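Local coordinates for 4-oxalocrotonate decarboxylase NahK (Pseudomonas putida, PDB 5D2K), which catalyses the metal-assisted decarboxylation of (3E)-2-oxohex-3-enedioate to 2-oxopent-4-enoate and carbon dioxide, a step in naphthalene degradation, at residues G33-D38 and S151-F156; G67-L72 and T145-D150; W75-Q80 and K112-I117. The protein carries 1 engineered substitution. One frame throughout, in Å; residues are numbered along the deposited sequence.

How the contacts relate
The three contacts illustrate how a metal-dependent active site is assembled from distant pieces of chain and then framed by ordinary packing. Contact 2 is the buried core; contact 3, also at the active site, is partly buried. Strands 139-149 and 112-121 are neighbours in one sheet, strand 65-71 runs on into helix 75-81, and both contacts share the magnesium, the 2-oxoadipate and one metal-bound water. Each is carried by a lysine-glutamate salt bridge. Contact 1 is partly buried and lies farther out, about 19 Å from contact 2 between centres. It has no hydrogen bond across its segments and relies on a tyrosine ring, although Phe156 brings its second segment to Ile149, Asp150 and Lys112.

Contact 1 of 3, residues G33-D38 and S151-F156; sequences GKVTND and SRYENF
Gly33 and Tyr153 are the closest backbone points, their CA atoms 5.8 Å apart, where the turn leading into the short helix 35-38 meets the loop between strand 139-149 and helix 160-165. No hydrogen bond joins the two segments; the Tyr153 ring spans them. Its CE1 edge faces the carbonyl oxygen of Gly33, with Gly33 O 3.5 Å from Tyr153 CE1 and near the ring plane, so a weakly polarised C-H group is turned to a carbonyl. Lys34 approaches obliquely through its backbone, its CA 3.7 Å from Tyr153 CD1, while its amine leads away. At the far end of the ring Val35 crosses the tyrosine at about a right angle and sets CG2 3.7 Å from Tyr153 OH. With CG anti to its carbonyl carbon (chi1 -59°), Tyr153 directs the ring out of the loop toward the turn. The loop itself is shaped by an ST turn, in which Tyr153 N donates to Ser151 OG at 3.1 Å. The hydroxyl is satisfied by Ser162 O of helix 160-165. Replacing Tyr153 with an alanine would probably open a gap beside Val35 and leave Ser162 O without this hydroxyl partner. The chemistry thus implies that the loop whose Phe156 reaches the ligand pocket meets segment 33-38 by van der Waals packing and one C-H to carbonyl approach, while the ring's polar end is tied to helix 160-165.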
loop_
_atom_site.group_PDB
_atom_site.type_symbol
_atom_site.label_atom_id
_atom_site.label_comp_id
_atom_site.label_asym_id
_atom_site.label_seq_id
_atom_site.Cartn_x
_atom_site.Cartn_y
_atom_site.Cartn_z
ATOM N N GLY A 33 20.807 2.062 -1.478
ATOM C CA GLY A 33 21.084 1.430 -0.202
ATOM C C GLY A 33 20.054 1.834 0.834
ATOM O O GLY A 33 19.469 2.922 0.733
ATOM N N LYS A 34 19.825 0.970 1.824
ATOM C CA LYS A 34 18.960 1.294 2.966
ATOM C C LYS A 34 19.412 2.604 3.577
ATOM O O LYS A 34 20.595 2.769 3.855
ATOM C CB LYS A 34 19.005 0.200 4.036
ATOM C CG LYS A 34 18.132 -1.009 3.780
ATOM C CD LYS A 34 18.154 -1.945 4.981
ATOM C CE LYS A 34 19.581 -2.304 5.370
ATOM N NZ LYS A 34 19.631 -3.389 6.391
ATOM N N VAL A 35 18.498 3.543 3.787
ATOM C CA VAL A 35 18.942 4.858 4.239
ATOM C C VAL A 35 19.397 4.814 5.701
ATOM O O VAL A 35 20.165 5.665 6.134
ATOM C CB VAL A 35 17.855 5.942 4.041
ATOM C CG1 VAL A 35 17.698 6.251 2.550
ATOM C CG2 VAL A 35 16.525 5.530 4.673
ATOM N N THR A 36 18.965 3.803 6.445
ATOM C CA THR A 36 19.426 3.653 7.821
ATOM C C THR A 36 20.895 3.221 7.892
ATOM O O THR A 36 21.498 3.259 8.961
ATOM C CB THR A 36 18.568 2.650 8.594
ATOM O OG1 THR A 36 18.507 1.411 7.877
ATOM C CG2 THR A 36 17.149 3.192 8.776
ATOM N N ASN A 37 21.479 2.804 6.773
ATOM C CA ASN A 37 22.926 2.580 6.753
ATOM C C ASN A 37 23.679 3.887 6.989
ATOM O O ASN A 37 24.659 3.922 7.731
ATOM C CB ASN A 37 23.376 1.954 5.429
ATOM C CG ASN A 37 23.051 0.475 5.325
ATOM O OD1 ASN A 37 22.547 -0.143 6.268
ATOM N ND2 ASN A 37 23.335 -0.103 4.164
ATOM N N ASP A 38 23.216 4.960 6.355
ATOM C CA ASP A 38 23.838 6.274 6.502
ATOM C C ASP A 38 23.316 7.026 7.732
ATOM O O ASP A 38 24.012 7.871 8.292
ATOM C CB ASP A 38 23.609 7.118 5.242
ATOM C CG ASP A 38 24.693 6.918 4.183
ATOM O OD1 ASP A 38 25.564 6.030 4.345
ATOM O OD2 ASP A 38 24.668 7.655 3.177
ATOM N N SER A 151 9.947 -2.115 -3.883
ATOM C CA SER A 151 10.859 -1.425 -2.978
ATOM C C SER A 151 12.037 -0.848 -3.738
ATOM O O SER A 151 12.607 -1.517 -4.600
ATOM C CB SER A 151 11.365 -2.379 -1.898
ATOM O OG SER A 151 12.323 -1.734 -1.062
ATOM N N ARG A 152 12.398 0.388 -3.423
ATOM C CA ARG A 152 13.566 0.984 -4.060
ATOM C C ARG A 152 14.872 0.503 -3.405
ATOM O O ARG A 152 15.948 0.901 -3.829
ATOM C CB ARG A 152 13.461 2.520 -4.037
ATOM C CG ARG A 152 12.764 3.111 -5.288
ATOM C CD ARG A 152 11.347 2.535 -5.533
ATOM N NE ARG A 152 10.435 2.883 -4.442
ATOM C CZ ARG A 152 9.108 2.912 -4.542
ATOM N NH1 ARG A 152 8.379 3.242 -3.471
ATOM N NH2 ARG A 152 8.497 2.633 -5.695
ATOM N N TYR A 153 14.787 -0.365 -2.399
ATOM C CA TYR A 153 16.002 -0.903 -1.783
ATOM C C TYR A 153 16.411 -2.205 -2.438
ATOM O O TYR A 153 15.564 -3.003 -2.829
ATOM C CB TYR A 153 15.810 -1.088 -0.275
ATOM C CG TYR A 153 15.456 0.216 0.385
ATOM C CD1 TYR A 153 16.351 1.277 0.393
ATOM C CD2 TYR A 153 14.209 0.396 0.962
ATOM C CE1 TYR A 153 16.017 2.486 0.978
ATOM C CE2 TYR A 153 13.859 1.592 1.543
ATOM C CZ TYR A 153 14.767 2.632 1.551
ATOM O OH TYR A 153 14.397 3.811 2.142
ATOM N N GLU A 154 17.726 -2.392 -2.568
ATOM C CA GLU A 154 18.283 -3.531 -3.286
ATOM C C GLU A 154 17.822 -4.851 -2.691
ATOM O O GLU A 154 17.723 -4.991 -1.470
ATOM C CB GLU A 154 19.817 -3.473 -3.294
ATOM C CG GLU A 154 20.464 -4.674 -3.973
ATOM C CD GLU A 154 21.949 -4.498 -4.199
ATOM O OE1 GLU A 154 22.502 -3.475 -3.746
ATOM O OE2 GLU A 154 22.559 -5.384 -4.835
ATOM N N ASN A 155 17.536 -5.797 -3.584
ATOM C CA ASN A 155 17.078 -7.141 -3.245
ATOM C C ASN A 155 15.784 -7.151 -2.445
ATOM O O ASN A 155 15.500 -8.116 -1.732
ATOM C CB ASN A 155 18.165 -7.903 -2.486
ATOM C CG ASN A 155 19.052 -8.719 -3.408
ATOM O OD1 ASN A 155 20.054 -8.223 -3.928
ATOM N ND2 ASN A 155 18.679 -9.977 -3.624
ATOM N N PHE A 156 15.036 -6.062 -2.527
ATOM C CA PHE A 156 13.763 -5.932 -1.856
ATOM C C PHE A 156 13.925 -6.233 -0.388
ATOM O O PHE A 156 13.001 -6.754 0.254
ATOM C CB PHE A 156 12.764 -6.880 -2.529
ATOM C CG PHE A 156 11.386 -6.303 -2.756
ATOM C CD1 PHE A 156 10.567 -6.057 -1.681
ATOM C CD2 PHE A 156 10.888 -6.045 -4.037
ATOM C CE1 PHE A 156 9.310 -5.534 -1.824
ATOM C CE2 PHE A 156 9.623 -5.526 -4.187
ATOM C CZ PHE A 156 8.853 -5.240 -3.089
#

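Contact 2 of 3, residues G67-L72 and T145-D150. With MG (magnesium ion), chain C; OOG (2-oxoadipic acid), chain D.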
loop_
_atom_site.group_PDB
_atom_site.type_symbol
_atom_site.label_atom_id
_atom_site.label_comp_id
_atom_site.label_asym_id
_atom_site.label_seq_id
_atom_site.Cartn_x
_atom_site.Cartn_y
_atom_site.Cartn_z
ATOM N N GLY A 67 -5.272 8.259 -2.722
ATOM C CA GLY A 67 -5.579 7.352 -1.628
ATOM C C GLY A 67 -4.429 7.072 -0.687
ATOM O O GLY A 67 -3.371 7.678 -0.786
ATOM N N LEU A 68 -4.653 6.144 0.236
ATOM C CA LEU A 68 -3.653 5.712 1.200
ATOM C C LEU A 68 -3.583 4.186 1.192
ATOM O O LEU A 68 -4.553 3.534 0.794
ATOM C CB LEU A 68 -3.997 6.203 2.615
ATOM C CG LEU A 68 -4.103 7.708 2.814
ATOM C CD1 LEU A 68 -4.714 8.007 4.183
ATOM C CD2 LEU A 68 -2.743 8.382 2.645
ATOM N N LYS A 69 -2.454 3.617 1.618
ATOM C CA LYS A 69 -2.359 2.165 1.778
ATOM C C LYS A 69 -1.821 1.800 3.154
ATOM O O LYS A 69 -1.046 2.536 3.755
ATOM C CB LYS A 69 -1.503 1.499 0.674
ATOM C CG LYS A 69 -0.155 2.148 0.325
ATOM C CD LYS A 69 1.031 1.611 1.126
ATOM C CE LYS A 69 1.245 0.108 0.960
ATOM N NZ LYS A 69 2.184 -0.367 -0.131
ATOM N N MET A 70 -2.299 0.676 3.665
ATOM C CA MET A 70 -1.729 0.054 4.855
ATOM C C MET A 70 -0.877 -1.119 4.429
ATOM O O MET A 70 -1.258 -1.875 3.516
ATOM C CB MET A 70 -2.830 -0.396 5.810
ATOM C CG MET A 70 -3.454 0.759 6.579
ATOM S SD MET A 70 -2.375 1.407 7.859
ATOM C CE MET A 70 -2.343 0.025 8.986
ATOM N N GLY A 71 0.273 -1.271 5.075
ATOM C CA GLY A 71 1.169 -2.367 4.766
ATOM C C GLY A 71 1.563 -3.164 5.990
ATOM O O GLY A 71 1.519 -2.652 7.118
ATOM N N LEU A 72 1.958 -4.414 5.749
ATOM C CA LEU A 72 2.390 -5.326 6.800
ATOM C C LEU A 72 1.285 -5.491 7.837
ATOM O O LEU A 72 1.482 -5.277 9.033
ATOM C CB LEU A 72 3.683 -4.832 7.443
ATOM C CG LEU A 72 4.745 -4.487 6.387
ATOM C CD1 LEU A 72 6.032 -4.045 7.039
ATOM C CD2 LEU A 72 4.986 -5.660 5.420
ATOM N N THR A 145 -8.692 -4.827 -5.337
ATOM C CA THR A 145 -7.507 -4.082 -5.756
ATOM C C THR A 145 -6.257 -4.946 -5.669
ATOM O O THR A 145 -6.000 -5.566 -4.635
ATOM C CB THR A 145 -7.277 -2.826 -4.875
ATOM O OG1 THR A 145 -8.466 -2.033 -4.823
ATOM C CG2 THR A 145 -6.134 -1.964 -5.418
ATOM N N VAL A 146 -5.474 -4.967 -6.745
ATOM C CA VAL A 146 -4.173 -5.622 -6.744
ATOM C C VAL A 146 -3.086 -4.558 -6.653
ATOM O O VAL A 146 -3.055 -3.642 -7.482
ATOM C CB VAL A 146 -3.970 -6.470 -8.023
ATOM C CG1 VAL A 146 -2.560 -7.081 -8.065
ATOM C CG2 VAL A 146 -5.010 -7.577 -8.079
ATOM N N GLU A 147 -2.228 -4.631 -5.637
ATOM C CA GLU A 147 -1.115 -3.693 -5.567
ATOM C C GLU A 147 0.086 -4.237 -6.305
ATOM O O GLU A 147 0.345 -5.427 -6.272
ATOM C CB GLU A 147 -0.696 -3.384 -4.126
ATOM C CG GLU A 147 0.089 -2.061 -4.071
ATOM C CD GLU A 147 0.507 -1.602 -2.678
ATOM O OE1 GLU A 147 0.316 -2.341 -1.689
ATOM O OE2 GLU A 147 1.055 -0.481 -2.588
ATOM N N VAL A 148 0.817 -3.348 -6.968
ATOM C CA VAL A 148 2.166 -3.658 -7.425
ATOM C C VAL A 148 3.112 -2.951 -6.480
ATOM O O VAL A 148 3.119 -1.715 -6.432
ATOM C CB VAL A 148 2.426 -3.212 -8.872
ATOM C CG1 VAL A 148 3.825 -3.681 -9.316
ATOM C CG2 VAL A 148 1.354 -3.762 -9.805
ATOM N N ILE A 149 3.884 -3.717 -5.710
ATOM C CA ILE A 149 4.883 -3.108 -4.837
ATOM C C ILE A 149 6.261 -3.270 -5.441
ATOM O O ILE A 149 6.514 -4.199 -6.210
ATOM C CB ILE A 149 4.866 -3.689 -3.413
ATOM C CG1 ILE A 149 4.984 -5.211 -3.439
ATOM C CG2 ILE A 149 3.622 -3.206 -2.655
ATOM C CD1 ILE A 149 5.242 -5.818 -2.049
ATOM N N ASP A 150 7.140 -2.336 -5.113
ATOM C CA ASP A 150 8.440 -2.274 -5.771
ATOM C C ASP A 150 9.393 -1.470 -4.906
ATOM O O ASP A 150 9.621 -0.279 -5.141
ATOM C CB ASP A 150 8.286 -1.657 -7.172
ATOM C CG ASP A 150 9.513 -1.843 -8.041
ATOM O OD1 ASP A 150 10.191 -2.873 -7.892
ATOM O OD2 ASP A 150 9.793 -0.960 -8.880
HETATM MG MG MG C . 0.026 -3.644 -0.177
HETATM C C2 OOG D . 6.003 -3.046 1.972
HETATM C C3 OOG D . 4.594 -2.900 1.422
HETATM C C4 OOG D . 3.597 -3.633 2.295
HETATM C C6 OOG D . 1.242 -4.739 2.116
HETATM O O4 OOG D . 0.116 -4.792 1.569
HETATM O O3 OOG D . 1.552 -5.546 3.029
HETATM C C5 OOG D . 2.232 -3.701 1.648
HETATM C C1 OOG D . 6.721 -4.180 1.267
HETATM O O1 OOG D . 7.751 -3.956 0.567
HETATM O O2 OOG D . 6.286 -5.355 1.391
HETATM O O5 OOG D . 1.887 -2.951 0.760
HETATM O O HOH W 1 -1.160 -2.292 0.886
#
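A buried lysine amine held between a metal-bound carboxylate and a substrate-like keto oxygen is the striking feature here: Lys69 NZ lies 2.7 Å from Glu147 OE2 and also 2.7 Å from O5 of 2-oxoadipate. Strands 65-71 and 139-149 are not paired at this point, Lys69 and Glu147 being the nearest residues with CA atoms 9.5 Å apart, and their side chains bridge the interval, crossing at about a right angle. Glu147 is extended, CG anti to its backbone N (chi1 -159°), and its two oxygens divide the work. OE1 binds the magnesium at 2.0 Å, whereas OE2 takes the lysine on its syn lone pair; a second, weak bond runs from the amine to OE1. Lys69 instead takes a kinked path, bent at three successive torsions, that brings NZ to the carboxylate and O5 together. Ala168 O also accepts from the amine. The ligand chelates the metal through O4 and O5, and Met70 O receives a hydrogen bond from the coordinated water, 2.7 Å from that oxygen. Leu72 N fixes the ligand carboxylate, donating to O3 at 3.0 Å in a nearly straight bond (167°). Gly71 is equally telling, since a side chain on it would run into ligand C4. Ile149 adds an apolar contact, its CD1 3.6 Å from ligand O2. Together the metal and the amine are likely to draw electron density toward O5, consistent with metal-assisted decarboxylation of a vinylogous beta-keto acid.

Contact 3 of 3, residues W75-Q80 and K112-I117; sequences WAKMAQ and KIEAEI. With MG (magnesium ion), chain C; OOG (2-oxoadipic acid), chain D.
Helix 75-81 stands off from strand 112-121, with Lys77 CA and Glu114 CA 9.2 Å apart, and long side chains fill the interval. This is the magnesium site of the fumarylacetoacetate hydrolase fold, with metal-binding glutamates on alternate positions of a sheet strand. Glu114 and Glu116 each give one oxygen to the metal, OE1 of Glu114 at 2.1 Å and OE2 of Glu116 at 2.0 Å; Glu147 and the ligand's O4 and O5 share the coordination sphere, and a water completes it. Glu116 OE1 turns from the metal to accept a hydrogen bond from that water. Two successive turns of the Lys77 chain (chi2 -65°, chi3 -52°) curl it beside Glu114. Only its aliphatic part runs beside ligand O3; the amine bonds Glu114 OE2 and O2 of the ligand's other carboxylate. Gln80 OE1 accepts from Ala245 N. The far carboxylate of 2-oxoadipate is tied to the same lysine as a metal ligand: Lys77 NZ sits 2.7 Å from ligand O2 and 2.5 Å from Glu114 OE2, which it meets nearly end-on to the C-O bond.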
loop_
_atom_site.group_PDB
_atom_site.type_symbol
_atom_site.label_atom_id
_atom_site.label_comp_id
_atom_site.label_asym_id
_atom_site.label_seq_id
_atom_site.Cartn_x
_atom_site.Cartn_y
_atom_site.Cartn_z
ATOM N N TRP A 75 -0.276 -11.762 8.530
ATOM C CA TRP A 75 0.790 -12.649 8.964
ATOM C C TRP A 75 1.694 -12.982 7.780
ATOM O O TRP A 75 2.922 -12.963 7.896
ATOM C CB TRP A 75 0.209 -13.927 9.577
ATOM C CG TRP A 75 1.247 -14.840 10.146
ATOM C CD1 TRP A 75 1.704 -14.866 11.433
ATOM C CD2 TRP A 75 1.965 -15.861 9.444
ATOM N NE1 TRP A 75 2.663 -15.842 11.576
ATOM C CE2 TRP A 75 2.843 -16.467 10.368
ATOM C CE3 TRP A 75 1.953 -16.323 8.123
ATOM C CZ2 TRP A 75 3.698 -17.506 10.014
ATOM C CZ3 TRP A 75 2.807 -17.350 7.773
ATOM C CH2 TRP A 75 3.664 -17.934 8.715
ATOM N N ALA A 76 1.070 -13.262 6.639
ATOM C CA ALA A 76 1.796 -13.665 5.441
ATOM C C ALA A 76 2.784 -12.589 5.002
ATOM O O ALA A 76 3.938 -12.887 4.699
ATOM C CB ALA A 76 0.818 -13.993 4.310
ATOM N N LYS A 77 2.336 -11.337 4.979
ATOM C CA LYS A 77 3.205 -10.237 4.569
ATOM C C LYS A 77 4.261 -9.911 5.621
ATOM O O LYS A 77 5.403 -9.595 5.284
ATOM C CB LYS A 77 2.377 -8.989 4.251
ATOM C CG LYS A 77 1.790 -9.014 2.845
ATOM C CD LYS A 77 2.898 -8.974 1.811
ATOM C CE LYS A 77 3.846 -7.812 2.098
ATOM N NZ LYS A 77 4.587 -7.409 0.889
ATOM N N MET A 78 3.880 -9.989 6.892
ATOM C CA MET A 78 4.841 -9.825 7.981
ATOM C C MET A 78 5.954 -10.860 7.886
ATOM O O MET A 78 7.137 -10.527 8.016
ATOM C CB MET A 78 4.147 -9.935 9.338
ATOM C CG MET A 78 3.307 -8.724 9.690
ATOM S SD MET A 78 2.492 -8.914 11.288
ATOM C CE MET A 78 1.478 -7.441 11.345
ATOM N N ALA A 79 5.569 -12.113 7.656
ATOM C CA ALA A 79 6.525 -13.214 7.557
ATOM C C ALA A 79 7.456 -13.042 6.360
ATOM O O ALA A 79 8.673 -13.210 6.473
ATOM C CB ALA A 79 5.793 -14.548 7.470
ATOM N N GLN A 80 6.876 -12.701 5.213
ATOM C CA GLN A 80 7.644 -12.569 3.982
ATOM C C GLN A 80 8.709 -11.477 4.081
ATOM O O GLN A 80 9.835 -11.650 3.609
ATOM C CB GLN A 80 6.712 -12.283 2.800
ATOM C CG GLN A 80 7.455 -11.979 1.507
ATOM C CD GLN A 80 6.528 -11.670 0.351
ATOM O OE1 GLN A 80 5.514 -10.981 0.512
ATOM N NE2 GLN A 80 6.867 -12.184 -0.826
ATOM N N LYS A 112 6.491 -6.866 -7.457
ATOM C CA LYS A 112 5.686 -7.979 -6.973
ATOM C C LYS A 112 4.235 -7.532 -6.909
ATOM O O LYS A 112 3.970 -6.338 -6.759
ATOM C CB LYS A 112 6.119 -8.431 -5.576
ATOM C CG LYS A 112 7.565 -8.863 -5.427
ATOM C CD LYS A 112 7.814 -9.281 -3.978
ATOM C CE LYS A 112 9.291 -9.524 -3.706
ATOM N NZ LYS A 112 9.819 -10.643 -4.525
ATOM N N ILE A 113 3.304 -8.478 -6.990
ATOM C CA ILE A 113 1.893 -8.135 -6.807
ATOM C C ILE A 113 1.327 -8.731 -5.525
ATOM O O ILE A 113 1.763 -9.788 -5.073
ATOM C CB ILE A 113 0.997 -8.579 -7.983
ATOM C CG1 ILE A 113 1.107 -10.087 -8.223
ATOM C CG2 ILE A 113 1.323 -7.782 -9.242
ATOM C CD1 ILE A 113 -0.052 -10.631 -9.039
ATOM N N GLU A 114 0.349 -8.019 -4.969
ATOM C CA GLU A 114 -0.385 -8.405 -3.756
ATOM C C GLU A 114 -1.877 -8.286 -4.016
ATOM O O GLU A 114 -2.328 -7.322 -4.636
ATOM C CB GLU A 114 -0.035 -7.488 -2.564
ATOM C CG GLU A 114 1.432 -7.285 -2.275
ATOM C CD GLU A 114 1.688 -6.272 -1.156
ATOM O OE1 GLU A 114 1.092 -5.172 -1.152
ATOM O OE2 GLU A 114 2.516 -6.570 -0.282
ATOM N N ALA A 115 -2.666 -9.235 -3.517
ATOM C CA ALA A 115 -4.119 -9.095 -3.599
ATOM C C ALA A 115 -4.686 -8.428 -2.350
ATOM O O ALA A 115 -4.381 -8.833 -1.229
ATOM C CB ALA A 115 -4.770 -10.453 -3.809
ATOM N N GLU A 116 -5.502 -7.392 -2.545
ATOM C CA GLU A 116 -6.045 -6.623 -1.415
ATOM C C GLU A 116 -7.514 -6.292 -1.601
ATOM O O GLU A 116 -8.068 -6.444 -2.691
ATOM C CB GLU A 116 -5.256 -5.313 -1.209
ATOM C CG GLU A 116 -3.742 -5.512 -1.285
ATOM C CD GLU A 116 -2.903 -4.426 -0.646
ATOM O OE1 GLU A 116 -3.429 -3.561 0.083
ATOM O OE2 GLU A 116 -1.679 -4.470 -0.854
ATOM N N ILE A 117 -8.150 -5.843 -0.526
ATOM C CA ILE A 117 -9.470 -5.257 -0.661
ATOM C C ILE A 117 -9.386 -3.805 -0.184
ATOM O O ILE A 117 -8.780 -3.487 0.855
ATOM C CB ILE A 117 -10.563 -6.083 0.094
ATOM C CG1 ILE A 117 -11.971 -5.575 -0.249
ATOM C CG2 ILE A 117 -10.328 -6.089 1.582
ATOM C CD1 ILE A 117 -12.380 -5.775 -1.727
HETATM MG MG MG C . 0.026 -3.644 -0.177
HETATM C C2 OOG D . 6.003 -3.046 1.972
HETATM C C3 OOG D . 4.594 -2.900 1.422
HETATM C C4 OOG D . 3.597 -3.633 2.295
HETATM C C6 OOG D . 1.242 -4.739 2.116
HETATM O O4 OOG D . 0.116 -4.792 1.569
HETATM O O3 OOG D . 1.552 -5.546 3.029
HETATM C C5 OOG D . 2.232 -3.701 1.648
HETATM C C1 OOG D . 6.721 -4.180 1.267
HETATM O O1 OOG D . 7.751 -3.956 0.567
HETATM O O2 OOG D . 6.286 -5.355 1.391
HETATM O O5 OOG D . 1.887 -2.951 0.760
HETATM O O HOH W 1 -1.160 -2.292 0.886
#